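Local coordinates for checkpoint serine/threonine-protein kinase BUB1 (PDB 3ESL) that phosphorylates serine and threonine residues in spindle assembly checkpoint signalling, this chain being its conserved all-helical N-terminal domain with TPR motifs rather than the kinase domain, at residues A[3-8]-A[46-51]; A[14-19]-A[34-39]; A[28-33]-A[76-81]; A[117-122]-A[150-155]. One frame throughout, in Å; residues are numbered along the deposited sequence. Where two conformers were deposited one is given.

Contact 1: A[3-8]-A[46-51]; sequences EQHSQL and EVDSES
H5 and V47 mark the nearest approach of the two backbones, their CA atoms 7.3 Å apart: residues 3-8 hold the first turn of helix 4-21, while 46-51 leads from helix 29-47 into the start of helix 49-67. The contact lies on the surface of the all-helical BUB1 N-terminal domain, where the first helix meets the turn between the next two. V47, branched and apolar, supplies most of the surface that 46-51 buries here. Its CG2 meets CD1 of L8 at 3.4 Å, tighter than usual for two carbons, and also lies 3.9 Å from the amide oxygen OE1 of Q4, at the tip of a side chain extended beyond CG. The other branch serves H5. Chi1 of H5 (-153°) sets CG anti to the backbone N. The ring atom ND1 of H5 lies 3.5 Å from V47 CG1, which approaches the imidazole obliquely. L8 also touches W39 and S43 of helix 29-47.

Beyond the valine, D48 is the N-cap of helix 49-67. Its OD1 accepts from S51 N at 3.1 Å, the N-H pointing almost straight at the oxygen (168°) from above the carboxylate plane. An aspartate suits this place because its short side chain can curl forward to the backbone N-H of S51 in the first turn. The second oxygen, D48 OD2, lies at the edge of the H5 ring, 4.2 Å from CE1. No hydrogen bond joins the two segments, so cohesion rests on van der Waals contact, to which a protonated H5 would probably add a modest attraction for D48.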
# COMPACT_ATOMS: atom_id res chain seq x y z
N GLU A 3 -24.47 9.63 24.28
CA GLU A 3 -24.38 10.99 23.66
C GLU A 3 -23.27 11.07 22.60
O GLU A 3 -23.50 11.56 21.50
CB GLU A 3 -24.19 12.08 24.74
CG GLU A 3 -23.08 11.81 25.77
CD GLU A 3 -22.93 12.93 26.79
OE1 GLU A 3 -23.96 13.43 27.31
OE2 GLU A 3 -21.77 13.31 27.09
N GLN A 4 -22.09 10.58 22.95
CA GLN A 4 -20.93 10.56 22.06
C GLN A 4 -21.08 9.47 21.00
O GLN A 4 -20.84 9.71 19.81
CB GLN A 4 -19.65 10.36 22.86
CG GLN A 4 -18.37 10.58 22.07
CD GLN A 4 -17.13 10.47 22.93
OE1 GLN A 4 -16.88 9.45 23.56
NE2 GLN A 4 -16.33 11.54 22.96
N HIS A 5 -21.48 8.28 21.44
CA HIS A 5 -21.64 7.12 20.56
C HIS A 5 -22.68 7.37 19.46
O HIS A 5 -22.48 6.96 18.31
CB HIS A 5 -22.04 5.89 21.40
CG HIS A 5 -21.63 4.58 20.80
ND1 HIS A 5 -20.47 3.93 21.16
CD2 HIS A 5 -22.24 3.80 19.88
CE1 HIS A 5 -20.37 2.80 20.47
NE2 HIS A 5 -21.44 2.70 19.70
N SER A 6 -23.77 8.05 19.82
CA SER A 6 -24.85 8.38 18.89
C SER A 6 -24.42 9.37 17.81
O SER A 6 -24.74 9.20 16.63
CB SER A 6 -26.05 8.95 19.67
OG SER A 6 -27.01 9.51 18.78
N GLN A 7 -23.70 10.41 18.23
CA GLN A 7 -23.15 11.40 17.31
C GLN A 7 -22.15 10.73 16.36
O GLN A 7 -22.15 11.02 15.16
CB GLN A 7 -22.50 12.56 18.08
CG GLN A 7 -23.53 13.56 18.65
CD GLN A 7 -22.96 14.50 19.72
OE1 GLN A 7 -22.09 14.12 20.51
NE2 GLN A 7 -23.47 15.73 19.77
N LEU A 8 -21.34 9.82 16.90
CA LEU A 8 -20.37 9.10 16.08
C LEU A 8 -21.06 8.21 15.07
O LEU A 8 -20.64 8.13 13.91
CB LEU A 8 -19.41 8.29 16.96
CG LEU A 8 -18.38 9.08 17.77
CD1 LEU A 8 -17.69 8.17 18.76
CD2 LEU A 8 -17.37 9.81 16.90
N GLU A 46 -11.52 4.75 18.48
CA GLU A 46 -11.23 5.10 19.88
C GLU A 46 -12.39 4.77 20.82
O GLU A 46 -12.18 4.57 22.02
CB GLU A 46 -10.89 6.59 20.00
CG GLU A 46 -9.41 6.89 20.31
CD GLU A 46 -8.51 6.92 19.07
OE1 GLU A 46 -8.53 5.95 18.28
OE2 GLU A 46 -7.77 7.92 18.90
N VAL A 47 -13.60 4.70 20.27
CA VAL A 47 -14.81 4.46 21.05
C VAL A 47 -15.30 3.01 20.90
O VAL A 47 -15.77 2.40 21.88
CB VAL A 47 -15.92 5.49 20.71
CG1 VAL A 47 -17.21 5.20 21.46
CG2 VAL A 47 -15.44 6.90 21.04
N ASP A 48 -15.18 2.45 19.70
CA ASP A 48 -15.55 1.06 19.44
C ASP A 48 -14.48 0.39 18.58
O ASP A 48 -14.55 0.42 17.35
CB ASP A 48 -16.94 0.98 18.77
CG ASP A 48 -17.48 -0.45 18.70
OD1 ASP A 48 -16.69 -1.42 18.73
OD2 ASP A 48 -18.72 -0.61 18.61
N SER A 49 -13.49 -0.20 19.24
CA SER A 49 -12.32 -0.78 18.57
C SER A 49 -12.65 -1.95 17.63
O SER A 49 -12.03 -2.08 16.57
CB SER A 49 -11.26 -1.20 19.58
OG SER A 49 -11.67 -2.37 20.27
N GLU A 50 -13.61 -2.78 18.02
CA GLU A 50 -13.97 -3.96 17.23
C GLU A 50 -14.82 -3.64 15.99
O GLU A 50 -14.58 -4.20 14.92
CB GLU A 50 -14.61 -5.06 18.10
CG GLU A 50 -15.87 -4.67 18.89
CD GLU A 50 -15.58 -3.84 20.15
OE1 GLU A 50 -14.41 -3.68 20.54
OE2 GLU A 50 -16.56 -3.33 20.74
N SER A 51 -15.79 -2.74 16.12
CA SER A 51 -16.53 -2.22 14.96
C SER A 51 -15.62 -1.33 14.11
O SER A 51 -15.64 -1.42 12.88
CB SER A 51 -17.77 -1.43 15.39
OG SER A 51 -18.41 -0.83 14.28

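Contact 2: A[14-19]-A[34-39]; sequences AYEQRL and LDYMIW
E16 OE2 accepts a 2.7 Å hydrogen bond from Y36 OH, which meets it on the anti side, 25° out of the carboxylate plane. It ties together a nearly antiparallel pair of helices, 4-21 and 29-47, whose axes here run at 157° and 10.6 Å apart, in a domain of TPR-type helical hairpins. The glutamate is bent at chi2 (-74°), which turns CD aside from an extended course, and its OE1 forms a salt bridge with R62 of helix 49-67. A third helix is thereby joined to the pair.

Tyrosines suit this interface because each offers a broad face and a polar tip. The rings of Y15 and Y36 are near parallel but slid apart and barely overlap; each ring instead faces the carbons at the base of the other residue. Y15 CB sits over the Y36 face, 3.5 Å from the ring centroid, while Y36 CA stands over the centre of the Y15 ring. W39 completes the aromatic cluster obliquely, and L19 CD1 packs against Y36 CD2 at 3.9 Å. Near the Y15 hydroxyl one water accepts from R18 NH1 at 2.8 Å and donates to D35 OD2 at 2.9 Å, with Y15 OH a weak third partner.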
# COMPACT_ATOMS: atom_id res chain seq x y z
N ALA A 14 -23.58 9.36 7.77
CA ALA A 14 -23.41 10.51 6.89
C ALA A 14 -22.32 10.24 5.84
O ALA A 14 -22.51 10.50 4.65
CB ALA A 14 -23.09 11.77 7.72
N TYR A 15 -21.18 9.70 6.27
CA TYR A 15 -20.10 9.36 5.33
C TYR A 15 -20.53 8.26 4.35
O TYR A 15 -20.25 8.34 3.15
CB TYR A 15 -18.85 8.95 6.08
CG TYR A 15 -17.92 10.10 6.41
CD1 TYR A 15 -17.31 10.85 5.39
CD2 TYR A 15 -17.62 10.43 7.73
CE1 TYR A 15 -16.45 11.90 5.68
CE2 TYR A 15 -16.75 11.49 8.03
CZ TYR A 15 -16.17 12.22 6.99
OH TYR A 15 -15.32 13.26 7.27
N GLU A 16 -21.23 7.25 4.86
CA GLU A 16 -21.67 6.14 4.02
C GLU A 16 -22.60 6.64 2.92
O GLU A 16 -22.49 6.21 1.77
CB GLU A 16 -22.31 5.03 4.86
CG GLU A 16 -21.35 4.27 5.76
CD GLU A 16 -20.43 3.30 5.01
OE1 GLU A 16 -20.74 2.95 3.86
OE2 GLU A 16 -19.41 2.86 5.60
N GLN A 17 -23.50 7.56 3.28
CA GLN A 17 -24.40 8.17 2.30
C GLN A 17 -23.66 8.99 1.26
O GLN A 17 -24.00 8.96 0.08
CB GLN A 17 -25.45 9.03 3.00
CG GLN A 17 -26.50 8.22 3.74
CD GLN A 17 -27.49 9.09 4.48
OE1 GLN A 17 -28.41 8.58 5.13
NE2 GLN A 17 -27.31 10.40 4.40
N ARG A 18 -22.64 9.73 1.70
CA ARG A 18 -21.81 10.52 0.79
C ARG A 18 -21.08 9.64 -0.22
O ARG A 18 -20.96 10.01 -1.39
CB ARG A 18 -20.82 11.38 1.58
CG ARG A 18 -21.47 12.55 2.32
CD ARG A 18 -20.42 13.43 2.99
NE ARG A 18 -19.71 14.23 2.00
CZ ARG A 18 -18.62 14.96 2.24
NH1 ARG A 18 -18.08 15.00 3.46
NH2 ARG A 18 -18.06 15.66 1.25
N LEU A 19 -20.60 8.48 0.22
CA LEU A 19 -19.97 7.53 -0.69
C LEU A 19 -20.95 7.08 -1.77
O LEU A 19 -20.58 6.93 -2.93
CB LEU A 19 -19.40 6.31 0.04
CG LEU A 19 -18.23 6.53 1.02
CD1 LEU A 19 -17.86 5.22 1.69
CD2 LEU A 19 -17.01 7.14 0.31
N LEU A 34 -10.45 9.49 1.98
CA LEU A 34 -9.43 9.86 2.98
C LEU A 34 -10.06 10.48 4.23
O LEU A 34 -9.69 10.10 5.35
CB LEU A 34 -8.40 10.84 2.40
CG LEU A 34 -7.44 10.27 1.36
CD1 LEU A 34 -6.65 11.42 0.76
CD2 LEU A 34 -6.50 9.26 2.00
N ASP A 35 -11.01 11.39 4.04
CA ASP A 35 -11.68 12.05 5.17
C ASP A 35 -12.33 11.00 6.05
O ASP A 35 -12.18 11.01 7.28
CB ASP A 35 -12.74 13.03 4.68
CG ASP A 35 -12.17 14.37 4.25
OD1 ASP A 35 -11.00 14.68 4.57
OD2 ASP A 35 -12.93 15.12 3.59
N TYR A 36 -13.03 10.07 5.41
CA TYR A 36 -13.76 9.04 6.15
C TYR A 36 -12.80 8.10 6.88
O TYR A 36 -12.98 7.83 8.06
CB TYR A 36 -14.70 8.31 5.19
CG TYR A 36 -15.62 7.28 5.81
CD1 TYR A 36 -16.01 7.36 7.15
CD2 TYR A 36 -16.15 6.25 5.02
CE1 TYR A 36 -16.90 6.42 7.70
CE2 TYR A 36 -17.03 5.29 5.57
CZ TYR A 36 -17.39 5.39 6.90
OH TYR A 36 -18.24 4.45 7.44
N MET A 37 -11.74 7.65 6.21
CA MET A 37 -10.76 6.75 6.83
C MET A 37 -10.02 7.39 8.01
O MET A 37 -9.79 6.74 9.03
CB MET A 37 -9.78 6.23 5.77
CG MET A 37 -10.45 5.28 4.81
SD MET A 37 -9.27 4.66 3.59
CE MET A 37 -8.84 6.13 2.68
N ILE A 38 -9.69 8.67 7.88
CA ILE A 38 -9.03 9.39 8.95
C ILE A 38 -9.99 9.47 10.14
O ILE A 38 -9.57 9.23 11.28
CB ILE A 38 -8.56 10.79 8.50
CG1 ILE A 38 -7.40 10.64 7.50
CG2 ILE A 38 -8.12 11.65 9.70
CD1 ILE A 38 -7.08 11.90 6.75
N TRP A 39 -11.26 9.76 9.87
CA TRP A 39 -12.28 9.83 10.94
C TRP A 39 -12.46 8.48 11.64
O TRP A 39 -12.52 8.40 12.88
CB TRP A 39 -13.61 10.36 10.41
CG TRP A 39 -14.67 10.34 11.47
CD1 TRP A 39 -14.89 11.30 12.42
CD2 TRP A 39 -15.63 9.30 11.71
NE1 TRP A 39 -15.93 10.92 13.25
CE2 TRP A 39 -16.41 9.70 12.83
CE3 TRP A 39 -15.91 8.07 11.09
CZ2 TRP A 39 -17.45 8.91 13.34
CZ3 TRP A 39 -16.95 7.28 11.60
CH2 TRP A 39 -17.71 7.71 12.72
O HOH W 1 -15.63 15.35 4.70

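Contact 3: A[28-33]-A[76-81]; sequences DPLDLF and DPRFLK
L30 and F79 bring the backbones closest, CA to CA 7.5 Å, where the first turns of helices 29-47 and 77-90 run in roughly the same direction, their axes at 39° and 11.0 Å apart. R78 bridges the gap, its guanidinium held between two aspartates. D28 meets it tip to tip: R78 NH1 donates to the syn lone pair of D28 OD2 at 2.9 Å, and R78 NH2 to D28 OD1 at the same 2.9 Å, with the carboxylate and guanidinium planes turned 40° apart. D76, the N-cap of helix 77-90, is gripped side-on instead. Its OD2 takes R78 NH2 at 2.8 Å, and its OD1 accepts both R78 NE at 3.1 Å and the backbone R78 N. The bend at chi3 (-62°) turns NE out of the extended line of the arginine chain.

Beside the charged groups L30 sends CD2 over one guanidinium face toward the rim, and the same methyl touches F79 CB at 3.9 Å. A leucine fits because it can meet both the flat cation and the apolar side of helix 77-90. Y73 OH also hydrogen-bonds D28 OD1, and a water links R78 NH1 to D31 OD1. An alanine in place of R78 would probably leave D28 and D76 without the cation between them, their like charges close together, and open a gap where the guanidinium faced L30 CD2.

Five side-chain N-H groups make an arginine apt here: its one positive charge is shared by two carboxylates and probably favours their ionised forms, linking the N-terminal ends of helices 29-47 and 77-90, next-but-one in the chain.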
# COMPACT_ATOMS: atom_id res chain seq x y z
N ASP A 28 -12.07 14.98 -7.01
CA ASP A 28 -11.09 14.24 -6.19
C ASP A 28 -11.81 13.26 -5.26
O ASP A 28 -11.84 13.45 -4.04
CB ASP A 28 -10.24 15.25 -5.40
CG ASP A 28 -8.98 14.65 -4.75
OD1 ASP A 28 -8.54 13.53 -5.09
OD2 ASP A 28 -8.43 15.34 -3.88
N PRO A 29 -12.37 12.17 -5.83
CA PRO A 29 -13.10 11.21 -4.99
C PRO A 29 -12.21 10.60 -3.89
O PRO A 29 -12.70 10.22 -2.82
CB PRO A 29 -13.56 10.16 -6.00
CG PRO A 29 -12.55 10.28 -7.16
CD PRO A 29 -12.31 11.75 -7.24
N LEU A 30 -10.90 10.52 -4.15
CA LEU A 30 -9.98 9.99 -3.12
C LEU A 30 -10.09 10.79 -1.81
O LEU A 30 -10.00 10.21 -0.72
CB LEU A 30 -8.54 10.01 -3.63
CG LEU A 30 -7.48 9.46 -2.66
CD1 LEU A 30 -7.82 8.04 -2.24
CD2 LEU A 30 -6.11 9.51 -3.32
N ASP A 31 -10.30 12.09 -1.92
CA ASP A 31 -10.38 12.96 -0.73
C ASP A 31 -11.52 12.56 0.20
O ASP A 31 -11.35 12.60 1.41
CB ASP A 31 -10.50 14.42 -1.14
CG ASP A 31 -10.31 15.36 0.03
OD1 ASP A 31 -9.24 15.28 0.69
OD2 ASP A 31 -11.23 16.18 0.29
N LEU A 32 -12.65 12.13 -0.36
CA LEU A 32 -13.80 11.74 0.47
C LEU A 32 -13.47 10.44 1.21
O LEU A 32 -13.70 10.34 2.42
CB LEU A 32 -15.08 11.62 -0.37
CG LEU A 32 -16.32 11.07 0.36
CD1 LEU A 32 -16.70 11.91 1.58
CD2 LEU A 32 -17.51 10.94 -0.62
N PHE A 33 -12.90 9.45 0.51
CA PHE A 33 -12.40 8.26 1.18
C PHE A 33 -11.39 8.60 2.28
O PHE A 33 -11.44 8.03 3.38
CB PHE A 33 -11.74 7.28 0.18
CG PHE A 33 -12.71 6.47 -0.62
CD1 PHE A 33 -13.47 5.46 -0.01
CD2 PHE A 33 -12.84 6.70 -1.99
CE1 PHE A 33 -14.35 4.69 -0.78
CE2 PHE A 33 -13.71 5.93 -2.77
CZ PHE A 33 -14.47 4.93 -2.15
N ASP A 76 -0.39 8.98 -7.39
CA ASP A 76 -0.81 9.92 -6.35
C ASP A 76 -0.25 9.39 -5.02
O ASP A 76 -0.60 8.27 -4.62
CB ASP A 76 -2.35 9.99 -6.31
CG ASP A 76 -2.87 11.06 -5.37
OD1 ASP A 76 -2.39 11.16 -4.22
OD2 ASP A 76 -3.77 11.83 -5.78
N PRO A 77 0.61 10.16 -4.34
CA PRO A 77 1.23 9.63 -3.12
C PRO A 77 0.20 9.35 -2.03
O PRO A 77 0.42 8.49 -1.18
CB PRO A 77 2.17 10.76 -2.67
CG PRO A 77 1.65 11.99 -3.32
CD PRO A 77 1.03 11.55 -4.62
N ARG A 78 -0.91 10.07 -2.04
CA ARG A 78 -1.97 9.80 -1.06
C ARG A 78 -2.56 8.40 -1.26
O ARG A 78 -2.83 7.68 -0.29
CB ARG A 78 -3.09 10.83 -1.16
CG ARG A 78 -2.62 12.26 -0.99
CD ARG A 78 -3.76 13.24 -1.32
NE ARG A 78 -4.20 13.11 -2.72
CZ ARG A 78 -5.36 13.55 -3.19
NH1 ARG A 78 -6.23 14.15 -2.38
NH2 ARG A 78 -5.67 13.39 -4.47
N PHE A 79 -2.77 8.04 -2.53
CA PHE A 79 -3.29 6.72 -2.88
C PHE A 79 -2.28 5.62 -2.50
O PHE A 79 -2.64 4.61 -1.88
CB PHE A 79 -3.59 6.67 -4.37
CG PHE A 79 -4.36 5.45 -4.80
CD1 PHE A 79 -5.45 4.97 -4.06
CD2 PHE A 79 -4.04 4.82 -6.01
CE1 PHE A 79 -6.17 3.82 -4.50
CE2 PHE A 79 -4.76 3.69 -6.44
CZ PHE A 79 -5.82 3.21 -5.69
N LEU A 80 -1.02 5.83 -2.87
CA LEU A 80 0.03 4.89 -2.49
C LEU A 80 0.02 4.62 -0.98
O LEU A 80 0.13 3.48 -0.55
CB LEU A 80 1.41 5.40 -2.93
CG LEU A 80 2.56 4.47 -2.51
CD1 LEU A 80 2.34 3.05 -3.04
CD2 LEU A 80 3.91 5.04 -2.97
N LYS A 81 -0.13 5.67 -0.18
CA LYS A 81 -0.09 5.50 1.27
C LYS A 81 -1.22 4.61 1.78
O LYS A 81 -1.02 3.87 2.73
CB LYS A 81 -0.04 6.85 1.98
CG LYS A 81 1.31 7.55 1.84
CD LYS A 81 1.30 8.87 2.63
CE LYS A 81 2.37 9.82 2.13
NZ LYS A 81 3.74 9.43 2.56
O HOH W 2 -6.46 15.02 0.25

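Contact 4: A[117-122]-A[150-155]; sequences FYEEFS and NRLLRS
E119 spends both carboxylate oxygens on helix 149-165. OE2 accepts twice: R151 NE comes in the guanidinium plane to its syn lone pair at 3.2 Å, nearly straight at 170°, while S155 OG donates from above the carboxylate plane at 2.7 Å. OE1 takes R151 NH2 at 2.8 Å, a more bent bond (135°), with NE a weak second donor. R151 thus grips side-on with NE and NH2, the two flat groups nearly coplanar at 27°. The extended glutamate reaches far enough to receive donors from two residues one turn apart, and the small serine lets its hydroxyl sit close. CG of E119 also packs on L152 CD2 at 3.9 Å. An alanine at E119 would probably leave the R151 charge without this carboxylate and the S155 hydroxyl without this acceptor.

The neighbouring hydroxyls are satisfied elsewhere: Y118 OH bonds to T112 O and N144 ND2, and S122 OG to A134 O. The axes of 117-122 and 150-155 are 10.5 Å apart and nearly parallel, the two helices being next-but-one in the chain. Helix 131-143 intervenes and packs through L138 against both S122 and L152.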
# COMPACT_ATOMS: atom_id res chain seq x y z
N PHE A 117 7.23 3.51 -2.80
CA PHE A 117 6.81 2.18 -3.24
C PHE A 117 8.00 1.23 -3.14
O PHE A 117 7.91 0.15 -2.53
CB PHE A 117 6.27 2.21 -4.67
CG PHE A 117 6.02 0.84 -5.24
CD1 PHE A 117 4.83 0.16 -4.99
CD2 PHE A 117 7.00 0.21 -6.03
CE1 PHE A 117 4.62 -1.13 -5.51
CE2 PHE A 117 6.78 -1.08 -6.56
CZ PHE A 117 5.59 -1.74 -6.30
N TYR A 118 9.12 1.64 -3.72
CA TYR A 118 10.31 0.79 -3.74
C TYR A 118 10.90 0.61 -2.36
O TYR A 118 11.35 -0.49 -2.01
CB TYR A 118 11.33 1.36 -4.72
CG TYR A 118 10.79 1.38 -6.12
CD1 TYR A 118 10.90 0.26 -6.95
CD2 TYR A 118 10.13 2.51 -6.61
CE1 TYR A 118 10.37 0.29 -8.24
CE2 TYR A 118 9.60 2.53 -7.89
CZ TYR A 118 9.73 1.43 -8.70
OH TYR A 118 9.20 1.47 -9.97
N GLU A 119 10.89 1.68 -1.56
CA GLU A 119 11.39 1.59 -0.17
C GLU A 119 10.62 0.57 0.67
O GLU A 119 11.22 -0.28 1.36
CB GLU A 119 11.35 2.97 0.51
CG GLU A 119 12.34 3.95 -0.11
CD GLU A 119 12.16 5.39 0.37
OE1 GLU A 119 11.01 5.79 0.67
OE2 GLU A 119 13.18 6.13 0.44
N GLU A 120 9.30 0.64 0.61
CA GLU A 120 8.44 -0.27 1.37
C GLU A 120 8.49 -1.71 0.86
O GLU A 120 8.54 -2.64 1.66
CB GLU A 120 7.01 0.27 1.41
CG GLU A 120 6.88 1.59 2.20
CD GLU A 120 7.14 1.43 3.70
OE1 GLU A 120 6.83 0.36 4.27
OE2 GLU A 120 7.64 2.40 4.31
N PHE A 121 8.46 -1.88 -0.46
CA PHE A 121 8.52 -3.20 -1.08
C PHE A 121 9.88 -3.83 -0.73
O PHE A 121 9.95 -4.99 -0.31
CB PHE A 121 8.31 -3.06 -2.59
CG PHE A 121 7.99 -4.36 -3.31
CD1 PHE A 121 8.00 -5.59 -2.66
CD2 PHE A 121 7.72 -4.33 -4.68
CE1 PHE A 121 7.72 -6.78 -3.35
CE2 PHE A 121 7.45 -5.51 -5.38
CZ PHE A 121 7.45 -6.73 -4.72
N SER A 122 10.94 -3.05 -0.86
CA SER A 122 12.28 -3.53 -0.49
C SER A 122 12.33 -3.96 0.98
O SER A 122 12.93 -5.00 1.30
CB SER A 122 13.35 -2.48 -0.78
OG SER A 122 14.63 -2.93 -0.33
N ASN A 150 16.65 11.58 -4.20
CA ASN A 150 17.78 11.56 -3.28
C ASN A 150 17.53 10.74 -2.02
O ASN A 150 18.44 10.08 -1.50
CB ASN A 150 18.25 12.98 -2.94
CG ASN A 150 19.01 13.63 -4.08
OD1 ASN A 150 19.70 12.97 -4.85
ND2 ASN A 150 18.89 14.95 -4.19
N ARG A 151 16.29 10.78 -1.53
CA ARG A 151 15.93 9.98 -0.37
C ARG A 151 16.09 8.49 -0.67
O ARG A 151 16.56 7.72 0.18
CB ARG A 151 14.50 10.28 0.07
CG ARG A 151 14.19 9.78 1.47
CD ARG A 151 12.72 9.95 1.78
NE ARG A 151 11.91 9.00 1.02
CZ ARG A 151 10.65 9.21 0.69
NH1 ARG A 151 10.05 10.35 1.04
NH2 ARG A 151 9.98 8.29 0.00
N LEU A 152 15.69 8.09 -1.89
CA LEU A 152 15.82 6.70 -2.34
C LEU A 152 17.29 6.27 -2.30
O LEU A 152 17.62 5.18 -1.84
CB LEU A 152 15.26 6.54 -3.75
CG LEU A 152 15.00 5.18 -4.42
CD1 LEU A 152 16.25 4.59 -5.06
CD2 LEU A 152 14.32 4.19 -3.46
N LEU A 153 18.17 7.15 -2.76
CA LEU A 153 19.62 6.89 -2.74
C LEU A 153 20.16 6.70 -1.32
O LEU A 153 21.04 5.86 -1.10
CB LEU A 153 20.40 7.98 -3.49
CG LEU A 153 20.16 8.20 -4.99
CD1 LEU A 153 21.21 9.14 -5.55
CD2 LEU A 153 20.13 6.90 -5.79
N ARG A 154 19.64 7.48 -0.37
CA ARG A 154 20.03 7.33 1.03
C ARG A 154 19.48 6.04 1.64
O ARG A 154 20.14 5.40 2.46
CB ARG A 154 19.59 8.54 1.87
CG ARG A 154 20.27 9.84 1.46
CD ARG A 154 20.12 10.92 2.52
NE ARG A 154 18.74 11.36 2.70
CZ ARG A 154 18.13 12.25 1.92
NH1 ARG A 154 18.76 12.81 0.90
NH2 ARG A 154 16.86 12.58 2.17
N SER A 155 18.27 5.65 1.23
CA SER A 155 17.66 4.39 1.67
C SER A 155 18.51 3.20 1.25
O SER A 155 18.70 2.25 2.03
CB SER A 155 16.24 4.25 1.11
OG SER A 155 15.34 5.16 1.74

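The four contacts are spread along an elongated stack of helices. Contacts 1 and 2 both use helices 4-21 and 29-47, contact 1 also reaching the start of helix 49-67. Their centres are 15 Å apart, and they touch where L8 O lies 3.2 Å from W39 CH2. Contact 3 begins at the other end of helix 29-47. Its centre is 13 Å from that of contact 2; L19 CD2 packs on F33 CE1 at 3.8 Å, and L34 CD1 on R78 CD at 4.0 Å. Contact 4 lies 21 Å from contact 3 between centres, touching it through L80 CD2 and F117 N at 3.7 Å. Contacts 1 and 4, 38 Å apart between centres, stand on opposite sides of the chain's centre.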